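Local coordinates for protein HD superfamily hydrolase (Clostridium acetobutylicum ATCC 824, PDB 3CCG) that probably hydrolyses P(1),P(4)-bis(5'-adenosyl) tetraphosphate symmetrically to two molecules of ADP, at a pair of iron ions held in an HD domain, at residues A[29-34]-A[43-48]; A[36-41]-A[150-155]; A[50-55]-A[110-115]; A[122-127]-A[154-159]. All coordinates share one frame; numbering follows the deposited sequence. Where two conformers were deposited one is given.

Interaction 1. Residues A[29-34]-A[43-48]; sequences DTAVRL and EKARIA
Arg-46, which in the conformer described leans its side chain on Val-32 across the contact, also reaches Asp-29 through water: the bridging molecule donates to Asp-29 OD1 at 2.7 Å and accepts a weak bond from Arg-46 NH1. The two segments are arms of an antiparallel helical hairpin of the HD domain, helix 5-38 turning back into helix 42-51, and their local axes come within 7.7 Å at an angle of 160°. So close an approach calls for small residues, and alanines meet in the middle. Ala-31 CB lies 3.5 Å from Ala-45 O and 4.0 Å from Ala-45 CB, so each methyl is pressed nearly onto the other backbone. On the flank the branched Val-32 sets CG2 against the stem of Arg-46, 3.6 Å from Arg-46 CB. Arg-46 was modelled in two conformers; in this one the chain bends at its third torsion (chi3 -46°) and folds the guanidinium back, so that Val-32 CG2 covers the centre of one face. A glutamate one helical turn earlier suits the inner nitrogen: Arg-46 NE forms a salt bridge with Glu-43 OE1 at 3.1 Å, the carboxylate oxygen lying almost in the guanidinium plane.

Interaction 2. Residues A[36-41]-A[150-155]; sequences GIYNED and EDLNKA
Tyr-38 buries the most surface here, laying its ring against Leu-152 and bringing its hydroxyl to the backbone of Glu-150 to Leu-152. The contact belongs to the all-helical fold of this chain, joining the C-terminal end of helix 5-38, a helix of the HD domain, to the break between helix 141-150 and helix 152-170. A tyrosine suits this place because its apolar ring can cover a leucine while its OH meets the polar atoms bared at a helix break. Tyr-38 CG lies anti to the carbonyl carbon (chi1 -68°), and the ring extends from there until OH is 3.4 Å from Glu-150 C and 3.3 Å from Leu-152 N. Its hydrogen bond goes just beyond the segment, to Ala-148 O. Leu-152, buried, places CB 3.9 Å from Tyr-38 CZ and CD2 over one face of the ring; its branched end also packs on Leu-121 and Lys-124 of helix 121-132. Glu-150 contributes mainly main-chain surface, for its side chain sets off away from Tyr-38, as befits a charged group at the exterior. Between these two residues, Asp-151 is the N-cap of the new helix, its OD1 accepting from Lys-154 N at 3.3 Å, well above the carboxylate plane.

Interaction 3. Residues A[50-55]-A[110-115]; sequences LVHDCA and EFHTTG. With FE (Fe (III) ion), chain C; FE (Fe (III) ion), chain B.
Metal coordination dominates the meeting of His-52, Asp-53 and His-112. The carboxylate of Asp-53 bridges two iron(III) ions: OD1 lies 2.2 Å from the iron of chain B, and OD2 lies 2.5 Å from the iron of chain C. Each iron takes one histidine from this contact, His-112 NE2 at 2.2 Å from the chain B iron and His-52 NE2 at 2.5 Å from the chain C iron. An aspartate suits the bridge because its two oxygens are alike and closely spaced. A water, whose distance to the chain C iron is doubtfully short, also lies between the metals.

Aromatic packing comes next. The rings form a T-shaped pair with centroids 4.8 Å apart and planes at 87°, His-52 CD2 pointing onto one face of His-112 while Thr-113 CG2 covers the opposite face.

Hydrogen bonds supply the second shell: His-52 ND1 binds Gly-49 O and His-112 ND1 binds Ile-109 O. Each imidazole is thereby held at both nitrogens, which limits its rotation. His-86 joins His-112 on the chain B iron, making the site dinuclear; His-23 and Asp-130 complete the H...HD...D set round the chain C iron, His-52 and Asp-53 being the doublet that names the HD superfamily.

Interaction 4. Residues A[122-127]-A[154-159]; sequences LEKIIY and KALLMS
The ring of Tyr-127 is the flat group of this contact. Ser-159 OG approaches its edge, close to the ring plane, and Leu-156 CG, in the one of two modelled conformers described here, comes in obliquely, 3.9 Å from Tyr-127 CD1. Elsewhere around the same ring are two more aromatics, Phe-160 and Tyr-131, their planes turned from it by about 60° and 35°. Tyr-127 CG stands anti to the backbone N (chi1 173°), which sends the ring across to the neighbouring helix and brings OH to 3.0 Å from Ser-159 OG. Either hydroxyl could donate in that hydrogen bond. Serine fits because it is short enough to leave room for the phenol, yet it gives the buried oxygen a polar partner.

This is helix-on-helix packing within the all-helical fold: helix 121-132, which carries the metal ligand Asp-130 farther along, meets helix 152-170, and the segments 122-127 and 154-159 run at 51° to each other, their axes 10.7 Å apart at the closest. That spacing is wide, and large side chains bridge it. Leu-156 reaches between Tyr-127 and Lys-124, its CD2 lying 3.9 Å from Lys-124 CG. Lysine suits the margin of the interface: its aliphatic stem crosses the leucine at about a right angle, and its extended chain carries NZ on to a hydrogen bond with Asn-153 OD1.

Overall arrangement
Interaction 4 is the link among the others. On one side Ile-126 CD1 packs 3.5 Å from Ala-31 CB, placing helix 121-132 against the hairpin of interaction 1. On another, Tyr-127 CD2 lies 3.3 Å from His-112 O, against the backbone of the loop that carries His-112 in interaction 3. Interaction 2, whose centre is about 9 Å from that of interaction 4, shares Lys-154 and Ala-155 with it, and Glu-40 CB packs 3.8 Å from Ile-125 CD1. Only interaction 3 holds iron ligands; it lies nearest the middle of the chain. The side chains of Ala-31 and Tyr-127 are about 11 Å and 9 Å from an iron, so interactions 1 and 4 lie outside the first shell of the metals.

Interaction 1. Residues A[29-34]-A[43-48]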
loop_
_atom_site.group_PDB
_atom_site.type_symbol
_atom_site.label_atom_id
_atom_site.label_comp_id
_atom_site.label_asym_id
_atom_site.label_seq_id
_atom_site.Cartn_x
_atom_site.Cartn_y
_atom_site.Cartn_z
ATOM N N ASP A 29 12.417 5.418 -27.872
ATOM C CA ASP A 29 11.935 4.657 -29.044
ATOM C C ASP A 29 10.680 3.824 -28.699
ATOM O O ASP A 29 9.757 3.697 -29.482
ATOM C CB ASP A 29 13.009 3.732 -29.584
ATOM C CG ASP A 29 14.124 4.463 -30.306
ATOM O OD1 ASP A 29 13.934 5.595 -30.776
ATOM O OD2 ASP A 29 15.191 3.826 -30.370
ATOM N N THR A 30 10.718 3.171 -27.547
ATOM C CA THR A 30 9.599 2.361 -27.111
ATOM C C THR A 30 8.343 3.182 -26.876
ATOM O O THR A 30 7.223 2.797 -27.259
ATOM C CB THR A 30 9.962 1.581 -25.821
ATOM O OG1 THR A 30 11.080 0.734 -26.084
ATOM C CG2 THR A 30 8.769 0.757 -25.311
ATOM N N ALA A 31 8.511 4.341 -26.236
ATOM C CA ALA A 31 7.404 5.264 -26.002
ATOM C C ALA A 31 6.794 5.687 -27.333
ATOM O O ALA A 31 5.605 5.754 -27.475
ATOM C CB ALA A 31 7.867 6.509 -25.215
ATOM N N VAL A 32 7.653 5.964 -28.315
ATOM C CA VAL A 32 7.158 6.361 -29.630
ATOM C C VAL A 32 6.382 5.228 -30.275
ATOM O O VAL A 32 5.318 5.456 -30.854
ATOM C CB VAL A 32 8.323 6.870 -30.499
ATOM C CG1 VAL A 32 7.900 7.033 -31.994
ATOM C CG2 VAL A 32 8.837 8.191 -29.972
ATOM N N ARG A 33 6.908 4.012 -30.148
ATOM C CA ARG A 33 6.242 2.824 -30.727
ATOM C C ARG A 33 4.841 2.636 -30.099
ATOM O O ARG A 33 3.793 2.485 -30.767
ATOM C CB ARG A 33 7.109 1.590 -30.547
ATOM C CG ARG A 33 6.534 0.319 -31.189
ATOM C CD ARG A 33 7.426 -0.865 -31.015
ATOM N NE ARG A 33 7.651 -1.208 -29.612
ATOM C CZ ARG A 33 6.792 -1.880 -28.867
ATOM N NH1 ARG A 33 5.622 -2.239 -29.357
ATOM N NH2 ARG A 33 7.099 -2.149 -27.605
ATOM N N LEU A 34 4.784 2.753 -28.763
ATOM C CA LEU A 34 3.528 2.559 -28.079
ATOM C C LEU A 34 2.549 3.684 -28.404
ATOM O O LEU A 34 1.331 3.507 -28.449
ATOM C CB LEU A 34 3.757 2.423 -26.560
ATOM C CG LEU A 34 4.451 1.177 -26.069
ATOM C CD1 LEU A 34 4.785 1.303 -24.572
ATOM C CD2 LEU A 34 3.598 -0.096 -26.301
ATOM N N GLU A 43 5.541 13.132 -30.411
ATOM C CA GLU A 43 6.612 13.996 -29.916
ATOM C C GLU A 43 6.537 14.099 -28.385
ATOM O O GLU A 43 7.565 14.154 -27.734
ATOM C CB GLU A 43 6.613 15.370 -30.593
ATOM C CG GLU A 43 7.975 16.055 -30.495
ATOM C CD GLU A 43 9.148 15.358 -31.245
ATOM O OE1 GLU A 43 8.938 14.352 -31.985
ATOM O OE2 GLU A 43 10.300 15.845 -31.088
ATOM N N LYS A 44 5.337 14.141 -27.829
ATOM C CA LYS A 44 5.212 14.069 -26.350
ATOM C C LYS A 44 5.868 12.775 -25.837
ATOM O O LYS A 44 6.591 12.775 -24.805
ATOM C CB LYS A 44 3.748 14.140 -25.908
ATOM C CG LYS A 44 3.176 15.546 -25.967
ATOM C CD LYS A 44 1.660 15.680 -25.757
ATOM C CE LYS A 44 1.130 15.151 -24.465
ATOM N NZ LYS A 44 -0.390 15.342 -24.242
ATOM N N ALA A 45 5.594 11.654 -26.517
ATOM C CA ALA A 45 6.149 10.374 -26.149
ATOM C C ALA A 45 7.674 10.408 -26.275
ATOM O O ALA A 45 8.422 9.952 -25.403
ATOM C CB ALA A 45 5.578 9.256 -26.990
ATOM N N ARG A 46 8.165 10.904 -27.403
ATOM C CA ARG A 46 9.630 10.984 -27.637
ATOM C C ARG A 46 10.356 11.836 -26.577
ATOM O O ARG A 46 11.417 11.452 -26.068
ATOM C CB ARG A 46 9.929 11.543 -29.053
ATOM C CG ARG A 46 11.448 11.632 -29.431
ATOM C CD ARG A 46 11.717 12.384 -30.761
ATOM N NE ARG A 46 10.780 11.902 -31.764
ATOM C CZ ARG A 46 10.898 10.737 -32.389
ATOM N NH1 ARG A 46 11.944 9.972 -32.149
ATOM N NH2 ARG A 46 9.991 10.351 -33.274
ATOM N N ILE A 47 9.840 13.016 -26.270
ATOM C CA ILE A 47 10.553 13.881 -25.300
ATOM C C ILE A 47 10.430 13.324 -23.881
ATOM O O ILE A 47 11.402 13.288 -23.161
ATOM C CB ILE A 47 10.098 15.326 -25.352
ATOM C CG1 ILE A 47 10.326 15.931 -26.730
ATOM C CG2 ILE A 47 10.834 16.237 -24.292
ATOM C CD1 ILE A 47 9.468 17.177 -26.930
ATOM N N ALA A 48 9.241 12.887 -23.494
ATOM C CA ALA A 48 9.111 12.354 -22.155
ATOM C C ALA A 48 9.979 11.124 -22.006
ATOM O O ALA A 48 10.640 10.941 -20.984
ATOM C CB ALA A 48 7.635 12.028 -21.880
HETATM O O HOH W 1 11.905 7.040 -31.701
#

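Interaction 2. Residues A[36-41]-A[150-155]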
loop_
_atom_site.group_PDB
_atom_site.type_symbol
_atom_site.label_atom_id
_atom_site.label_comp_id
_atom_site.label_asym_id
_atom_site.label_seq_id
_atom_site.Cartn_x
_atom_site.Cartn_y
_atom_site.Cartn_z
ATOM N N GLY A 36 2.265 5.147 -31.189
ATOM C CA GLY A 36 1.686 4.782 -32.488
ATOM C C GLY A 36 0.541 3.804 -32.294
ATOM O O GLY A 36 -0.526 3.975 -32.891
ATOM N N ILE A 37 0.732 2.785 -31.466
ATOM C CA ILE A 37 -0.306 1.787 -31.189
ATOM C C ILE A 37 -1.558 2.407 -30.545
ATOM O O ILE A 37 -2.698 2.066 -30.920
ATOM C CB ILE A 37 0.210 0.683 -30.268
ATOM C CG1 ILE A 37 1.260 -0.170 -31.000
ATOM C CG2 ILE A 37 -0.954 -0.214 -29.718
ATOM C CD1 ILE A 37 2.087 -1.107 -30.129
ATOM N N TYR A 38 -1.360 3.344 -29.603
ATOM C CA TYR A 38 -2.452 3.876 -28.808
ATOM C C TYR A 38 -2.930 5.276 -29.189
ATOM O O TYR A 38 -3.755 5.883 -28.526
ATOM C CB TYR A 38 -2.076 3.797 -27.295
ATOM C CG TYR A 38 -2.000 2.367 -26.782
ATOM C CD1 TYR A 38 -3.161 1.652 -26.468
ATOM C CD2 TYR A 38 -0.781 1.735 -26.563
ATOM C CE1 TYR A 38 -3.099 0.363 -26.025
ATOM C CE2 TYR A 38 -0.718 0.405 -26.112
ATOM C CZ TYR A 38 -1.904 -0.267 -25.846
ATOM O OH TYR A 38 -1.844 -1.550 -25.379
ATOM N N ASN A 39 -2.389 5.817 -30.275
ATOM C CA ASN A 39 -2.799 7.135 -30.757
ATOM C C ASN A 39 -2.423 8.304 -29.824
ATOM O O ASN A 39 -3.139 9.299 -29.690
ATOM C CB ASN A 39 -4.310 7.138 -31.050
ATOM C CG ASN A 39 -4.745 8.325 -31.901
ATOM O OD1 ASN A 39 -3.963 8.866 -32.679
ATOM N ND2 ASN A 39 -6.003 8.728 -31.762
ATOM N N GLU A 40 -1.270 8.178 -29.171
ATOM C CA GLU A 40 -0.773 9.250 -28.349
ATOM C C GLU A 40 0.172 10.093 -29.262
ATOM O O GLU A 40 0.730 9.612 -30.265
ATOM C CB GLU A 40 -0.046 8.723 -27.095
ATOM C CG GLU A 40 0.510 9.776 -26.168
ATOM C CD GLU A 40 -0.544 10.756 -25.748
ATOM O OE1 GLU A 40 -1.407 10.424 -24.895
ATOM O OE2 GLU A 40 -0.582 11.877 -26.313
ATOM N N ASP A 41 0.309 11.347 -28.893
ATOM C CA ASP A 41 1.201 12.276 -29.604
ATOM C C ASP A 41 2.617 11.749 -29.642
ATOM O O ASP A 41 3.219 11.482 -28.582
ATOM C CB ASP A 41 1.141 13.678 -29.013
ATOM C CG ASP A 41 1.951 14.660 -29.782
ATOM O OD1 ASP A 41 3.141 14.749 -29.570
ATOM O OD2 ASP A 41 1.390 15.304 -30.677
ATOM N N GLU A 150 -1.124 -4.886 -26.330
ATOM C CA GLU A 150 -2.567 -5.173 -26.456
ATOM C C GLU A 150 -3.494 -4.541 -25.431
ATOM O O GLU A 150 -4.610 -4.123 -25.742
ATOM C CB GLU A 150 -2.777 -6.684 -26.301
ATOM C CG GLU A 150 -1.960 -7.549 -27.236
ATOM C CD GLU A 150 -1.956 -9.017 -26.817
ATOM O OE1 GLU A 150 -2.584 -9.355 -25.779
ATOM O OE2 GLU A 150 -1.311 -9.831 -27.524
ATOM N N ASP A 151 -3.024 -4.505 -24.196
ATOM C CA ASP A 151 -3.835 -4.085 -23.074
ATOM C C ASP A 151 -2.925 -3.441 -22.013
ATOM O O ASP A 151 -2.408 -4.068 -21.098
ATOM C CB ASP A 151 -4.549 -5.327 -22.554
ATOM C CG ASP A 151 -5.547 -5.025 -21.443
ATOM O OD1 ASP A 151 -5.607 -3.880 -20.967
ATOM O OD2 ASP A 151 -6.280 -5.960 -21.041
ATOM N N LEU A 152 -2.733 -2.161 -22.229
ATOM C CA LEU A 152 -1.842 -1.340 -21.443
ATOM C C LEU A 152 -2.175 -1.417 -19.943
ATOM O O LEU A 152 -1.285 -1.589 -19.138
ATOM C CB LEU A 152 -1.887 0.104 -21.972
ATOM C CG LEU A 152 -0.862 1.109 -21.497
ATOM C CD1 LEU A 152 0.537 0.491 -21.699
ATOM C CD2 LEU A 152 -1.067 2.443 -22.243
ATOM N N ASN A 153 -3.456 -1.323 -19.595
ATOM C CA ASN A 153 -3.858 -1.402 -18.192
ATOM C C ASN A 153 -3.478 -2.760 -17.573
ATOM O O ASN A 153 -3.033 -2.858 -16.415
ATOM C CB ASN A 153 -5.360 -1.099 -18.024
ATOM C CG ASN A 153 -5.706 0.364 -18.257
ATOM O OD1 ASN A 153 -4.845 1.235 -18.188
ATOM N ND2 ASN A 153 -6.973 0.639 -18.540
ATOM N N LYS A 154 -3.643 -3.819 -18.352
ATOM C CA LYS A 154 -3.232 -5.126 -17.888
ATOM C C LYS A 154 -1.737 -5.151 -17.594
ATOM O O LYS A 154 -1.279 -5.700 -16.610
ATOM C CB LYS A 154 -3.593 -6.209 -18.923
ATOM C CG LYS A 154 -3.091 -7.621 -18.582
ATOM C CD LYS A 154 -3.353 -8.606 -19.756
ATOM C CE LYS A 154 -2.928 -10.050 -19.420
ATOM N N ALA A 155 -0.950 -4.571 -18.508
ATOM C CA ALA A 155 0.480 -4.558 -18.356
ATOM C C ALA A 155 0.889 -3.814 -17.074
ATOM O O ALA A 155 1.758 -4.256 -16.347
ATOM C CB ALA A 155 1.123 -3.899 -19.603
#

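Interaction 3. Residues A[50-55]-A[110-115]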
loop_
_atom_site.group_PDB
_atom_site.type_symbol
_atom_site.label_atom_id
_atom_site.label_comp_id
_atom_site.label_asym_id
_atom_site.label_seq_id
_atom_site.Cartn_x
_atom_site.Cartn_y
_atom_site.Cartn_z
ATOM N N LEU A 50 12.716 10.324 -23.701
ATOM C CA LEU A 50 14.103 10.710 -23.741
ATOM C C LEU A 50 14.609 11.261 -22.398
ATOM O O LEU A 50 15.709 10.897 -21.972
ATOM C CB LEU A 50 14.346 11.743 -24.843
ATOM C CG LEU A 50 15.801 12.236 -25.044
ATOM C CD1 LEU A 50 16.755 11.084 -25.352
ATOM C CD2 LEU A 50 15.814 13.322 -26.116
ATOM N N VAL A 51 13.818 12.121 -21.765
ATOM C CA VAL A 51 14.310 12.846 -20.588
ATOM C C VAL A 51 13.841 12.301 -19.249
ATOM O O VAL A 51 14.249 12.798 -18.202
ATOM C CB VAL A 51 13.967 14.338 -20.678
ATOM C CG1 VAL A 51 14.399 14.926 -22.049
ATOM C CG2 VAL A 51 12.517 14.579 -20.460
ATOM N N HIS A 52 13.113 11.203 -19.259
ATOM C CA HIS A 52 12.444 10.715 -18.036
ATOM C C HIS A 52 13.446 10.464 -16.907
ATOM O O HIS A 52 13.067 10.640 -15.735
ATOM C CB HIS A 52 11.624 9.450 -18.286
ATOM C CG HIS A 52 12.441 8.212 -18.356
ATOM N ND1 HIS A 52 13.231 7.842 -19.438
ATOM C CD2 HIS A 52 12.626 7.249 -17.431
ATOM C CE1 HIS A 52 13.834 6.702 -19.165
ATOM N NE2 HIS A 52 13.504 6.328 -17.942
ATOM N N ASP A 53 14.665 10.044 -17.233
ATOM C CA ASP A 53 15.656 9.654 -16.214
ATOM C C ASP A 53 16.714 10.774 -16.080
ATOM O O ASP A 53 17.813 10.500 -15.629
ATOM C CB ASP A 53 16.329 8.288 -16.492
ATOM C CG ASP A 53 15.763 7.177 -15.703
ATOM O OD1 ASP A 53 14.927 7.358 -14.811
ATOM O OD2 ASP A 53 16.151 6.022 -15.990
ATOM N N CYS A 54 16.406 11.996 -16.474
ATOM C CA CYS A 54 17.407 13.054 -16.447
ATOM C C CYS A 54 18.062 13.289 -15.043
ATOM O O CYS A 54 19.203 13.839 -14.938
ATOM C CB CYS A 54 16.894 14.354 -17.111
ATOM S SG CYS A 54 15.607 15.194 -16.216
ATOM N N ALA A 55 17.337 12.944 -13.969
ATOM C CA ALA A 55 17.819 13.140 -12.581
ATOM C C ALA A 55 18.282 11.832 -11.959
ATOM O O ALA A 55 18.630 11.796 -10.805
ATOM C CB ALA A 55 16.729 13.736 -11.701
ATOM N N GLU A 110 7.429 12.760 -13.856
ATOM C CA GLU A 110 7.275 12.728 -12.411
ATOM C C GLU A 110 6.868 11.353 -11.871
ATOM O O GLU A 110 7.388 10.932 -10.829
ATOM C CB GLU A 110 6.240 13.725 -11.940
ATOM C CG GLU A 110 5.981 13.729 -10.457
ATOM C CD GLU A 110 5.111 14.894 -9.998
ATOM O OE1 GLU A 110 4.584 15.650 -10.809
ATOM O OE2 GLU A 110 4.886 14.954 -8.775
ATOM N N PHE A 111 5.908 10.718 -12.509
ATOM C CA PHE A 111 5.307 9.495 -11.953
ATOM C C PHE A 111 5.779 8.214 -12.577
ATOM O O PHE A 111 5.241 7.111 -12.329
ATOM C CB PHE A 111 3.764 9.588 -11.987
ATOM C CG PHE A 111 3.231 10.690 -11.125
ATOM C CD1 PHE A 111 3.273 10.585 -9.762
ATOM C CD2 PHE A 111 2.784 11.890 -11.667
ATOM C CE1 PHE A 111 2.797 11.595 -8.975
ATOM C CE2 PHE A 111 2.312 12.909 -10.872
ATOM C CZ PHE A 111 2.350 12.761 -9.531
ATOM N N HIS A 112 6.878 8.303 -13.312
ATOM C CA HIS A 112 7.330 7.090 -13.961
ATOM C C HIS A 112 7.915 6.052 -13.023
ATOM O O HIS A 112 8.039 4.903 -13.437
ATOM C CB HIS A 112 8.391 7.384 -15.069
ATOM C CG HIS A 112 9.806 7.542 -14.587
ATOM N ND1 HIS A 112 10.388 8.737 -14.222
ATOM C CD2 HIS A 112 10.772 6.603 -14.467
ATOM C CE1 HIS A 112 11.649 8.505 -13.855
ATOM N NE2 HIS A 112 11.915 7.218 -14.030
ATOM N N THR A 113 8.324 6.449 -11.831
ATOM C CA THR A 113 9.014 5.509 -10.893
ATOM C C THR A 113 8.028 4.688 -10.080
ATOM O O THR A 113 8.366 3.569 -9.685
ATOM C CB THR A 113 10.007 6.187 -9.957
ATOM O OG1 THR A 113 9.300 7.037 -9.010
ATOM C CG2 THR A 113 11.001 6.984 -10.725
ATOM N N THR A 114 6.846 5.241 -9.835
ATOM C CA THR A 114 5.827 4.595 -9.019
ATOM C C THR A 114 4.456 4.396 -9.633
ATOM O O THR A 114 3.664 3.551 -9.184
ATOM C CB THR A 114 5.538 5.461 -7.725
ATOM O OG1 THR A 114 5.090 6.759 -8.104
ATOM C CG2 THR A 114 6.786 5.623 -6.847
ATOM N N GLY A 115 4.123 5.184 -10.624
ATOM C CA GLY A 115 2.777 5.251 -11.104
ATOM C C GLY A 115 1.939 6.065 -10.100
ATOM O O GLY A 115 2.445 6.598 -9.090
HETATM FE FE FE C . 14.363 4.398 -16.561
HETATM FE FE FE B . 13.702 5.981 -13.661
HETATM O O HOH W 2 13.260 4.983 -15.391
HETATM O O HOH W 3 12.607 4.564 -12.571
#

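Interaction 4. Residues A[122-127]-A[154-159]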
loop_
_atom_site.group_PDB
_atom_site.type_symbol
_atom_site.label_atom_id
_atom_site.label_comp_id
_atom_site.label_asym_id
_atom_site.label_seq_id
_atom_site.Cartn_x
_atom_site.Cartn_y
_atom_site.Cartn_z
ATOM N N LEU A 122 -0.190 9.047 -21.735
ATOM C CA LEU A 122 1.271 9.303 -21.852
ATOM C C LEU A 122 1.994 8.795 -20.592
ATOM O O LEU A 122 3.026 8.154 -20.691
ATOM C CB LEU A 122 1.563 10.758 -22.100
ATOM C CG LEU A 122 3.054 11.133 -22.234
ATOM C CD1 LEU A 122 3.614 10.452 -23.538
ATOM C CD2 LEU A 122 3.200 12.662 -22.199
ATOM N N GLU A 123 1.428 9.075 -19.423
ATOM C CA GLU A 123 2.038 8.602 -18.184
ATOM C C GLU A 123 2.186 7.077 -18.187
ATOM O O GLU A 123 3.222 6.532 -17.805
ATOM C CB GLU A 123 1.192 9.005 -16.986
ATOM C CG GLU A 123 1.220 10.429 -16.599
ATOM C CD GLU A 123 0.250 10.748 -15.483
ATOM O OE1 GLU A 123 0.503 10.231 -14.365
ATOM O OE2 GLU A 123 -0.761 11.451 -15.714
ATOM N N LYS A 124 1.140 6.365 -18.655
ATOM C CA LYS A 124 1.170 4.932 -18.710
ATOM C C LYS A 124 2.276 4.402 -19.669
ATOM O O LYS A 124 2.971 3.451 -19.400
ATOM C CB LYS A 124 -0.173 4.334 -19.090
ATOM C CG LYS A 124 -1.288 4.706 -18.140
ATOM C CD LYS A 124 -2.610 4.085 -18.566
ATOM C CE LYS A 124 -3.708 4.421 -17.565
ATOM N NZ LYS A 124 -5.062 3.952 -18.046
ATOM N N ILE A 125 2.314 5.029 -20.859
ATOM C CA ILE A 125 3.295 4.670 -21.883
ATOM C C ILE A 125 4.747 4.817 -21.341
ATOM O O ILE A 125 5.601 3.924 -21.527
ATOM C CB ILE A 125 3.065 5.521 -23.143
ATOM C CG1 ILE A 125 1.788 5.053 -23.851
ATOM C CG2 ILE A 125 4.257 5.391 -24.059
ATOM C CD1 ILE A 125 1.383 5.871 -25.105
ATOM N N ILE A 126 5.013 5.928 -20.622
ATOM C CA ILE A 126 6.384 6.197 -20.151
ATOM C C ILE A 126 6.717 5.207 -19.028
ATOM O O ILE A 126 7.787 4.578 -19.001
ATOM C CB ILE A 126 6.594 7.659 -19.741
ATOM C CG1 ILE A 126 6.359 8.576 -20.970
ATOM C CG2 ILE A 126 7.971 7.845 -19.130
ATOM C CD1 ILE A 126 7.108 8.179 -22.261
ATOM N N TYR A 127 5.762 5.011 -18.139
ATOM C CA TYR A 127 5.951 4.059 -17.055
ATOM C C TYR A 127 6.300 2.641 -17.578
ATOM O O TYR A 127 7.275 2.013 -17.153
ATOM C CB TYR A 127 4.709 4.039 -16.133
ATOM C CG TYR A 127 4.774 2.952 -15.073
ATOM C CD1 TYR A 127 4.441 1.667 -15.417
ATOM C CD2 TYR A 127 5.277 3.190 -13.801
ATOM C CE1 TYR A 127 4.528 0.647 -14.535
ATOM C CE2 TYR A 127 5.390 2.149 -12.889
ATOM C CZ TYR A 127 5.039 0.874 -13.289
ATOM O OH TYR A 127 5.069 -0.235 -12.434
ATOM N N LYS A 154 -3.643 -3.819 -18.352
ATOM C CA LYS A 154 -3.232 -5.126 -17.888
ATOM C C LYS A 154 -1.737 -5.151 -17.594
ATOM O O LYS A 154 -1.279 -5.700 -16.610
ATOM C CB LYS A 154 -3.593 -6.209 -18.923
ATOM C CG LYS A 154 -3.091 -7.621 -18.582
ATOM C CD LYS A 154 -3.353 -8.606 -19.756
ATOM C CE LYS A 154 -2.928 -10.050 -19.420
ATOM N N ALA A 155 -0.950 -4.571 -18.508
ATOM C CA ALA A 155 0.480 -4.558 -18.356
ATOM C C ALA A 155 0.889 -3.814 -17.074
ATOM O O ALA A 155 1.758 -4.256 -16.347
ATOM C CB ALA A 155 1.123 -3.899 -19.603
ATOM N N LEU A 156 0.281 -2.660 -16.837
ATOM C CA LEU A 156 0.630 -1.904 -15.617
ATOM C C LEU A 156 0.310 -2.739 -14.381
ATOM O O LEU A 156 1.168 -2.924 -13.508
ATOM C CB LEU A 156 -0.070 -0.564 -15.552
ATOM C CG LEU A 156 0.709 0.617 -16.121
ATOM C CD1 LEU A 156 0.877 0.528 -17.615
ATOM C CD2 LEU A 156 -0.008 1.915 -15.725
ATOM N N LEU A 157 -0.886 -3.325 -14.384
ATOM C CA LEU A 157 -1.303 -4.136 -13.246
ATOM C C LEU A 157 -0.312 -5.258 -12.988
ATOM O O LEU A 157 0.103 -5.484 -11.851
ATOM C CB LEU A 157 -2.748 -4.606 -13.476
ATOM C CG LEU A 157 -3.479 -5.321 -12.338
ATOM C CD1 LEU A 157 -3.357 -4.551 -11.033
ATOM C CD2 LEU A 157 -4.966 -5.535 -12.725
HETATM N N MSE A 158 0.121 -5.923 -14.052
HETATM C CA MSE A 158 1.096 -6.974 -13.924
HETATM C C MSE A 158 2.394 -6.435 -13.313
HETATM O O MSE A 158 3.045 -7.077 -12.487
HETATM C CB MSE A 158 1.355 -7.589 -15.302
HETATM C CG MSE A 158 0.128 -8.238 -15.910
HETATM SE SE MSE A 158 0.404 -8.647 -17.770
HETATM C CE MSE A 158 2.316 -9.273 -17.495
ATOM N N SER A 159 2.796 -5.247 -13.763
ATOM C CA SER A 159 4.024 -4.620 -13.245
ATOM C C SER A 159 3.950 -4.239 -11.762
ATOM O O SER A 159 4.892 -4.493 -10.989
ATOM C CB SER A 159 4.423 -3.396 -14.113
ATOM O OG SER A 159 5.686 -2.901 -13.710
#